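Local coordinates for protein fructose-2,6-bisphosphatase TIGAR B (Danio rerio, PDB 3E9D) that probably hydrolyses fructose-2,6-bisphosphate to fructose 6-phosphate and phosphate, and fructose-1,6-bisphosphate as well, so restraining glycolysis, at residues A[219-224]-A[242-247]; A[29-34]-A[63-68]. One frame throughout, in Å; residues are numbered along the deposited sequence.

Interaction 1: A[219-224]-A[242-247]; sequences GISRFI and VFINRK
Arg222 and Phe243 carry the centre of this antiparallel pairing. CB of Arg222 stands over one face of the Phe243 ring, 3.8 Å from its centroid and 18° off the normal, a CH-pi contact. The Arg222 chain, bent at its third torsion, also brings NE to 3.6 Å from Phe243 CE2, with the guanidinium and ring planes 66° apart, so the two are tilted and do not stack in parallel. At the ring's edge, in its plane, sits Ile220 O, while Ile220 CG2 touches CE1. The opposite face of the same ring meets the Arg246 guanidinium within its own segment. Phe243 takes up this place with CG between its backbone N and carbonyl carbon.

Two irregularities set the register. Arg222 N bonds to Phe243 O (2.9 Å) and Arg222 O accepts from Val242 N (2.8 Å), so Val242 and Phe243 both face Arg222: a classic beta bulge. Further on, Ile220 and Arg246 exchange reciprocal backbone bonds, and Asn245, with positive phi, joins Arg246 opposite Ile220 in a G1 bulge. Its N-H is taken by a side chain: Asn245 N to Ser221 OG is 3.0 Å and nearly straight at 175°. Away from the Phe243 ring, Phe223 CZ packs on Ile244 CD1 at 3.5 Å.

The polar ends are anchored by outside partners: Arg222 NH2 on Ala167 O, Asn245 ND2 on Ser213 O, and Arg246 NH2 in a salt bridge with Asp169. This is the open end of the hairpin formed by strands 220-230 and 233-246, the latter at the sheet's edge. Strand 220-230 bonds on its other side to strand 2-10, and Phe223 packs against helix 184-197.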
ATOM      1  N   GLY A 219       6.561   6.255  -2.581  1.00 17.87           N
ATOM      2  CA  GLY A 219       5.342   6.963  -2.991  1.00 17.79           C
ATOM      3  C   GLY A 219       4.249   6.610  -1.998  1.00 17.53           C
ATOM      4  O   GLY A 219       4.193   5.464  -1.503  1.00 16.66           O
ATOM      5  N   ILE A 220       3.403   7.595  -1.686  1.00 17.12           N
ATOM      6  CA  ILE A 220       2.457   7.483  -0.582  1.00 16.59           C
ATOM      7  C   ILE A 220       1.021   7.646  -1.085  1.00 16.50           C
ATOM      8  O   ILE A 220       0.719   8.626  -1.790  1.00 15.90           O
ATOM      9  CB  ILE A 220       2.734   8.564   0.525  1.00 17.37           C
ATOM     10  CG1 ILE A 220       4.205   8.525   0.981  1.00 17.05           C
ATOM     11  CG2 ILE A 220       1.794   8.353   1.701  1.00 15.65           C
ATOM     12  CD1 ILE A 220       4.600   9.665   1.925  1.00 17.06           C
ATOM     13  N   SER A 221       0.156   6.679  -0.744  1.00 15.61           N
ATOM     14  CA  SER A 221      -1.274   6.755  -1.055  1.00 16.25           C
ATOM     15  C   SER A 221      -2.109   6.699   0.215  1.00 16.42           C
ATOM     16  O   SER A 221      -1.644   6.204   1.247  1.00 16.25           O
ATOM     17  CB  SER A 221      -1.712   5.598  -1.990  1.00 15.87           C
ATOM     18  OG  SER A 221      -0.844   5.514  -3.118  1.00 17.73           O
ATOM     19  N   ARG A 222      -3.355   7.166   0.137  1.00 16.63           N
ATOM     20  CA  ARG A 222      -4.224   7.188   1.313  1.00 17.43           C
ATOM     21  C   ARG A 222      -5.673   6.918   0.938  1.00 17.24           C
ATOM     22  O   ARG A 222      -6.196   7.555   0.016  1.00 16.22           O
ATOM     23  CB  ARG A 222      -4.136   8.537   2.056  1.00 18.20           C
ATOM     24  CG  ARG A 222      -4.895   8.528   3.437  1.00 21.00           C
ATOM     25  CD  ARG A 222      -4.967   9.895   4.158  1.00 26.01           C
ATOM     26  NE  ARG A 222      -3.689  10.470   4.662  1.00 32.78           N
ATOM     27  CZ  ARG A 222      -2.641   9.742   4.949  1.00 31.95           C
ATOM     28  NH1 ARG A 222      -2.770   8.451   4.779  1.00 34.94           N
ATOM     29  NH2 ARG A 222      -1.492  10.260   5.393  1.00 28.49           N
ATOM     30  N   PHE A 223      -6.294   5.976   1.659  1.00 16.55           N
ATOM     31  CA  PHE A 223      -7.718   5.692   1.556  1.00 17.63           C
ATOM     32  C   PHE A 223      -8.311   5.767   2.961  1.00 18.16           C
ATOM     33  O   PHE A 223      -7.628   5.461   3.941  1.00 18.22           O
ATOM     34  CB  PHE A 223      -7.988   4.277   0.985  1.00 17.18           C
ATOM     35  CG  PHE A 223      -7.614   4.123  -0.470  1.00 17.71           C
ATOM     36  CD1 PHE A 223      -8.592   4.201  -1.458  1.00 17.36           C
ATOM     37  CD2 PHE A 223      -6.287   3.895  -0.849  1.00 17.84           C
ATOM     38  CE1 PHE A 223      -8.257   4.075  -2.820  1.00 18.22           C
ATOM     39  CE2 PHE A 223      -5.938   3.753  -2.206  1.00 19.23           C
ATOM     40  CZ  PHE A 223      -6.941   3.848  -3.194  1.00 16.83           C
ATOM     41  N   ILE A 224      -9.570   6.194   3.039  1.00 17.57           N
ATOM     42  CA  ILE A 224     -10.340   6.129   4.263  1.00 17.54           C
ATOM     43  C   ILE A 224     -11.413   5.048   4.097  1.00 17.82           C
ATOM     44  O   ILE A 224     -12.189   5.067   3.111  1.00 16.84           O
ATOM     45  CB  ILE A 224     -11.042   7.485   4.572  1.00 18.13           C
ATOM     46  CG1 ILE A 224     -10.090   8.688   4.379  1.00 18.27           C
ATOM     47  CG2 ILE A 224     -11.662   7.454   5.988  1.00 18.65           C
ATOM     48  CD1 ILE A 224      -8.791   8.615   5.206  1.00 18.49           C
ATOM     49  N   VAL A 242      -8.021   9.349  -1.176  1.00 18.82           N
ATOM     50  CA  VAL A 242      -7.602  10.725  -0.820  1.00 18.32           C
ATOM     51  C   VAL A 242      -6.493  11.204  -1.761  1.00 18.55           C
ATOM     52  O   VAL A 242      -6.639  12.231  -2.418  1.00 19.04           O
ATOM     53  CB  VAL A 242      -7.186  10.842   0.674  1.00 18.15           C
ATOM     54  CG1 VAL A 242      -6.827  12.280   1.064  1.00 17.59           C
ATOM     55  CG2 VAL A 242      -8.304  10.288   1.604  1.00 16.57           C
ATOM     56  N   PHE A 243      -5.393  10.456  -1.833  1.00 18.26           N
ATOM     57  CA  PHE A 243      -4.320  10.739  -2.787  1.00 18.06           C
ATOM     58  C   PHE A 243      -3.616   9.435  -3.148  1.00 18.68           C
ATOM     59  O   PHE A 243      -3.686   8.446  -2.388  1.00 17.97           O
ATOM     60  CB  PHE A 243      -3.346  11.834  -2.287  1.00 18.19           C
ATOM     61  CG  PHE A 243      -2.738  11.569  -0.902  1.00 18.43           C
ATOM     62  CD1 PHE A 243      -1.627  10.735  -0.760  1.00 16.95           C
ATOM     63  CD2 PHE A 243      -3.264  12.188   0.238  1.00 18.10           C
ATOM     64  CE1 PHE A 243      -1.030  10.511   0.499  1.00 16.14           C
ATOM     65  CE2 PHE A 243      -2.690  11.978   1.521  1.00 18.10           C
ATOM     66  CZ  PHE A 243      -1.573  11.138   1.650  1.00 18.84           C
ATOM     67  N   ILE A 244      -2.984   9.419  -4.323  1.00 18.07           N
ATOM     68  CA  ILE A 244      -2.353   8.209  -4.855  1.00 18.50           C
ATOM     69  C   ILE A 244      -0.950   8.541  -5.346  1.00 18.82           C
ATOM     70  O   ILE A 244      -0.755   9.521  -6.082  1.00 18.61           O
ATOM     71  CB  ILE A 244      -3.151   7.592  -6.054  1.00 18.97           C
ATOM     72  CG1 ILE A 244      -4.629   7.341  -5.719  1.00 19.54           C
ATOM     73  CG2 ILE A 244      -2.472   6.298  -6.593  1.00 18.52           C
ATOM     74  CD1 ILE A 244      -4.867   6.196  -4.785  1.00 20.86           C
ATOM     75  N   ASN A 245       0.013   7.719  -4.935  1.00 19.09           N
ATOM     76  CA  ASN A 245       1.421   7.813  -5.374  1.00 19.42           C
ATOM     77  C   ASN A 245       2.053   9.194  -5.183  1.00 19.50           C
ATOM     78  O   ASN A 245       2.818   9.669  -6.031  1.00 19.50           O
ATOM     79  CB  ASN A 245       1.559   7.354  -6.825  1.00 19.31           C
ATOM     80  CG  ASN A 245       1.171   5.900  -7.015  1.00 19.93           C
ATOM     81  OD1 ASN A 245       1.058   5.141  -6.047  1.00 21.61           O
ATOM     82  ND2 ASN A 245       0.986   5.497  -8.269  1.00 21.31           N
ATOM     83  N   ARG A 246       1.717   9.838  -4.067  1.00 19.56           N
ATOM     84  CA  ARG A 246       2.261  11.147  -3.739  1.00 19.85           C
ATOM     85  C   ARG A 246       3.765  11.041  -3.395  1.00 20.02           C
ATOM     86  O   ARG A 246       4.181  10.153  -2.665  1.00 18.85           O
ATOM     87  CB  ARG A 246       1.475  11.762  -2.577  1.00 19.62           C
ATOM     88  CG  ARG A 246       2.012  13.110  -2.122  1.00 20.40           C
ATOM     89  CD  ARG A 246       1.192  13.699  -0.992  1.00 20.39           C
ATOM     90  NE  ARG A 246      -0.145  14.127  -1.412  1.00 19.38           N
ATOM     91  CZ  ARG A 246      -1.012  14.739  -0.605  1.00 19.68           C
ATOM     92  NH1 ARG A 246      -0.673  15.004   0.666  1.00 16.80           N
ATOM     93  NH2 ARG A 246      -2.207  15.116  -1.071  1.00 18.33           N
ATOM     94  N   LYS A 247       4.556  11.976  -3.907  1.00 20.41           N
ATOM     95  CA  LYS A 247       5.999  11.943  -3.697  1.00 21.76           C
ATOM     96  C   LYS A 247       6.545  13.359  -3.476  1.00 21.98           C
ATOM     97  O   LYS A 247       7.673  13.666  -3.862  1.00 22.24           O
ATOM     98  CB  LYS A 247       6.681  11.224  -4.867  1.00 22.08           C
ATOM     99  CG  LYS A 247       6.311  11.800  -6.244  1.00 25.46           C
ATOM    100  CD  LYS A 247       7.240  11.321  -7.367  1.00 31.48           C
ATOM    101  CE  LYS A 247       8.718  11.476  -6.990  1.00 36.30           C
ATOM    102  NZ  LYS A 247       9.655  11.384  -8.169  1.00 40.23           N
TER

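Interaction 2: A[29-34]-A[63-68]; sequences TPLSDT and IQTAEI
Gln64 OE1 accepts the backbone N-H of Leu31 at 2.9 Å, with an N-H...O angle of 167°; the donor is tilted 26° from the carboxamide C=O plane. The other arm of the amide works through water: Gln64 NE2 donates to a molecule that in turn donates to Leu31 O (2.7 Å from it), so the amide engages both backbone polar groups of Leu31, one directly and one bridged. Pro30 CA lies 3.4 Å from the same OE1.

The Leu31 side chain slides past Gln64 in the opposite direction, CD1 reaching Gln64 CB at 3.7 Å and meeting Ile68 CD1 tip to tip at 3.9 Å. CD2 lies 3.6 Å from Thr65 OG1, which is hydrogen-bonded to Arg61 O and Gly12 N. An alanine in place of Gln64 would probably leave Leu31 N without this acceptor and the water without its amide donor, loosening the loop's hold on the helix.

Thr65 also touches the catalytic His11, so the contact borders the active site. The loop leads into helix 33-45 at its N-cap, Ser32, and His36 of that helix touches Leu31 in the loop and Gln64 and Ile68 of helix 60-71.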
ATOM      1  N   THR A  29      16.892  -8.364  -1.173  1.00 26.04           N
ATOM      2  CA  THR A  29      17.880  -7.289  -1.114  1.00 26.63           C
ATOM      3  C   THR A  29      17.525  -6.173  -0.109  1.00 25.16           C
ATOM      4  O   THR A  29      16.346  -5.903   0.149  1.00 24.10           O
ATOM      5  CB  THR A  29      17.982  -6.617  -2.465  1.00 27.19           C
ATOM      6  OG1 THR A  29      16.666  -6.201  -2.844  1.00 31.11           O
ATOM      7  CG2 THR A  29      18.491  -7.572  -3.513  1.00 29.22           C
ATOM      8  N   PRO A  30      18.560  -5.513   0.449  1.00 24.46           N
ATOM      9  CA  PRO A  30      18.340  -4.367   1.320  1.00 23.29           C
ATOM     10  C   PRO A  30      18.184  -3.036   0.564  1.00 22.52           C
ATOM     11  O   PRO A  30      18.445  -2.962  -0.642  1.00 22.53           O
ATOM     12  CB  PRO A  30      19.605  -4.348   2.189  1.00 23.72           C
ATOM     13  CG  PRO A  30      20.697  -4.892   1.260  1.00 24.40           C
ATOM     14  CD  PRO A  30      19.979  -5.949   0.431  1.00 24.16           C
ATOM     15  N   LEU A  31      17.761  -1.994   1.283  1.00 21.18           N
ATOM     16  CA  LEU A  31      17.764  -0.633   0.759  1.00 19.78           C
ATOM     17  C   LEU A  31      19.173  -0.254   0.335  1.00 18.88           C
ATOM     18  O   LEU A  31      20.148  -0.661   0.968  1.00 18.35           O
ATOM     19  CB  LEU A  31      17.314   0.361   1.834  1.00 19.89           C
ATOM     20  CG  LEU A  31      15.881   0.288   2.382  1.00 20.79           C
ATOM     21  CD1 LEU A  31      15.666   1.364   3.469  1.00 21.11           C
ATOM     22  CD2 LEU A  31      14.896   0.450   1.257  1.00 21.15           C
ATOM     23  N   SER A  32      19.262   0.517  -0.738  1.00 17.56           N
ATOM     24  CA  SER A  32      20.504   1.168  -1.121  1.00 17.63           C
ATOM     25  C   SER A  32      20.638   2.445  -0.291  1.00 17.20           C
ATOM     26  O   SER A  32      19.729   2.803   0.482  1.00 17.02           O
ATOM     27  CB  SER A  32      20.464   1.523  -2.600  1.00 17.12           C
ATOM     28  OG  SER A  32      19.518   2.551  -2.825  1.00 18.70           O
ATOM     29  N   ASP A  33      21.767   3.128  -0.438  1.00 17.25           N
ATOM     30  CA  ASP A  33      21.935   4.441   0.199  1.00 16.94           C
ATOM     31  C   ASP A  33      20.811   5.400  -0.178  1.00 16.79           C
ATOM     32  O   ASP A  33      20.270   6.110   0.684  1.00 16.07           O
ATOM     33  CB  ASP A  33      23.273   5.092  -0.134  1.00 16.17           C
ATOM     34  CG  ASP A  33      23.518   6.348   0.721  1.00 17.99           C
ATOM     35  OD1 ASP A  33      23.499   6.209   1.970  1.00 19.28           O
ATOM     36  OD2 ASP A  33      23.676   7.464   0.173  1.00 15.78           O
ATOM     37  N   THR A  34      20.449   5.413  -1.459  1.00 16.79           N
ATOM     38  CA  THR A  34      19.317   6.221  -1.922  1.00 16.13           C
ATOM     39  C   THR A  34      18.018   5.857  -1.177  1.00 16.32           C
ATOM     40  O   THR A  34      17.284   6.746  -0.737  1.00 15.38           O
ATOM     41  CB  THR A  34      19.123   6.050  -3.428  1.00 16.36           C
ATOM     42  OG1 THR A  34      20.337   6.403  -4.089  1.00 17.94           O
ATOM     43  CG2 THR A  34      17.996   6.923  -3.954  1.00 15.57           C
ATOM     44  N   ILE A  63      10.539  -3.929   5.364  1.00 18.32           N
ATOM     45  CA  ILE A  63      10.797  -3.833   6.805  1.00 18.67           C
ATOM     46  C   ILE A  63      11.696  -2.635   7.172  1.00 17.76           C
ATOM     47  O   ILE A  63      11.386  -1.889   8.100  1.00 17.55           O
ATOM     48  CB  ILE A  63      11.406  -5.139   7.372  1.00 18.53           C
ATOM     49  CG1 ILE A  63      10.382  -6.283   7.210  1.00 19.67           C
ATOM     50  CG2 ILE A  63      11.823  -4.942   8.866  1.00 18.40           C
ATOM     51  CD1 ILE A  63      10.964  -7.660   7.315  1.00 18.93           C
ATOM     52  N   GLN A  64      12.801  -2.466   6.450  1.00 17.19           N
ATOM     53  CA  GLN A  64      13.708  -1.324   6.692  1.00 17.77           C
ATOM     54  C   GLN A  64      13.031   0.035   6.502  1.00 17.43           C
ATOM     55  O   GLN A  64      13.272   0.965   7.262  1.00 17.90           O
ATOM     56  CB  GLN A  64      14.901  -1.401   5.761  1.00 17.51           C
ATOM     57  CG  GLN A  64      15.855  -2.518   6.058  1.00 19.63           C
ATOM     58  CD  GLN A  64      16.988  -2.514   5.065  1.00 22.39           C
ATOM     59  OE1 GLN A  64      16.812  -2.870   3.901  1.00 22.41           O
ATOM     60  NE2 GLN A  64      18.163  -2.079   5.515  1.00 22.39           N
ATOM     61  N   THR A  65      12.193   0.135   5.473  1.00 16.98           N
ATOM     62  CA  THR A  65      11.462   1.356   5.185  1.00 16.61           C
ATOM     63  C   THR A  65      10.488   1.655   6.312  1.00 17.11           C
ATOM     64  O   THR A  65      10.440   2.785   6.828  1.00 15.72           O
ATOM     65  CB  THR A  65      10.725   1.254   3.829  1.00 16.63           C
ATOM     66  OG1 THR A  65      11.696   1.040   2.801  1.00 16.87           O
ATOM     67  CG2 THR A  65       9.911   2.547   3.518  1.00 14.77           C
ATOM     68  N   ALA A  66       9.748   0.627   6.736  1.00 17.27           N
ATOM     69  CA  ALA A  66       8.819   0.788   7.853  1.00 17.72           C
ATOM     70  C   ALA A  66       9.555   1.197   9.133  1.00 17.70           C
ATOM     71  O   ALA A  66       9.072   2.059   9.887  1.00 17.90           O
ATOM     72  CB  ALA A  66       8.019  -0.483   8.072  1.00 17.11           C
ATOM     73  N   GLU A  67      10.721   0.590   9.378  1.00 17.57           N
ATOM     74  CA  GLU A  67      11.478   0.883  10.592  1.00 18.77           C
ATOM     75  C   GLU A  67      11.939   2.352  10.598  1.00 18.02           C
ATOM     76  O   GLU A  67      11.918   3.022  11.625  1.00 17.58           O
ATOM     77  CB  GLU A  67      12.691  -0.031  10.733  1.00 19.13           C
ATOM     78  CG  GLU A  67      12.348  -1.465  11.097  1.00 23.48           C
ATOM     79  CD  GLU A  67      13.565  -2.382  11.044  1.00 29.41           C
ATOM     80  OE1 GLU A  67      14.482  -2.131  10.220  1.00 30.79           O
ATOM     81  OE2 GLU A  67      13.593  -3.369  11.813  1.00 31.22           O
ATOM     82  N   ILE A  68      12.368   2.827   9.438  1.00 17.98           N
ATOM     83  CA  ILE A  68      12.854   4.203   9.313  1.00 17.54           C
ATOM     84  C   ILE A  68      11.703   5.192   9.435  1.00 17.21           C
ATOM     85  O   ILE A  68      11.842   6.246  10.051  1.00 17.63           O
ATOM     86  CB  ILE A  68      13.655   4.394   8.015  1.00 17.40           C
ATOM     87  CG1 ILE A  68      15.009   3.681   8.157  1.00 18.62           C
ATOM     88  CG2 ILE A  68      13.908   5.890   7.723  1.00 17.25           C
ATOM     89  CD1 ILE A  68      15.631   3.280   6.819  1.00 18.22           C
TER
HETATM   90  O   HOH W   1      20.459  -1.307   3.621  1.00 18.31           O

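From the N terminus, strand 2-10 runs to the catalytic His11, and the loop before helix 33-45 follows. Interaction 2 closes first: the chain goes through that helix and strand 53-56, and helix 60-71 returns to 29-34. Interaction 1 opens far later and closes the hairpin of strands 220-230 and 233-246. The two loops are in series, neither nested nor crossed. Their centres are 20 Å apart and their nearest atoms about 8 Å, so they do not touch. Strand 2-10 and His11 relate them: 219-224 bonds to that strand, with Gly219 about 10 Å from the His11 side chain, while interaction 2 borders the same histidine from the helix 60-71 side.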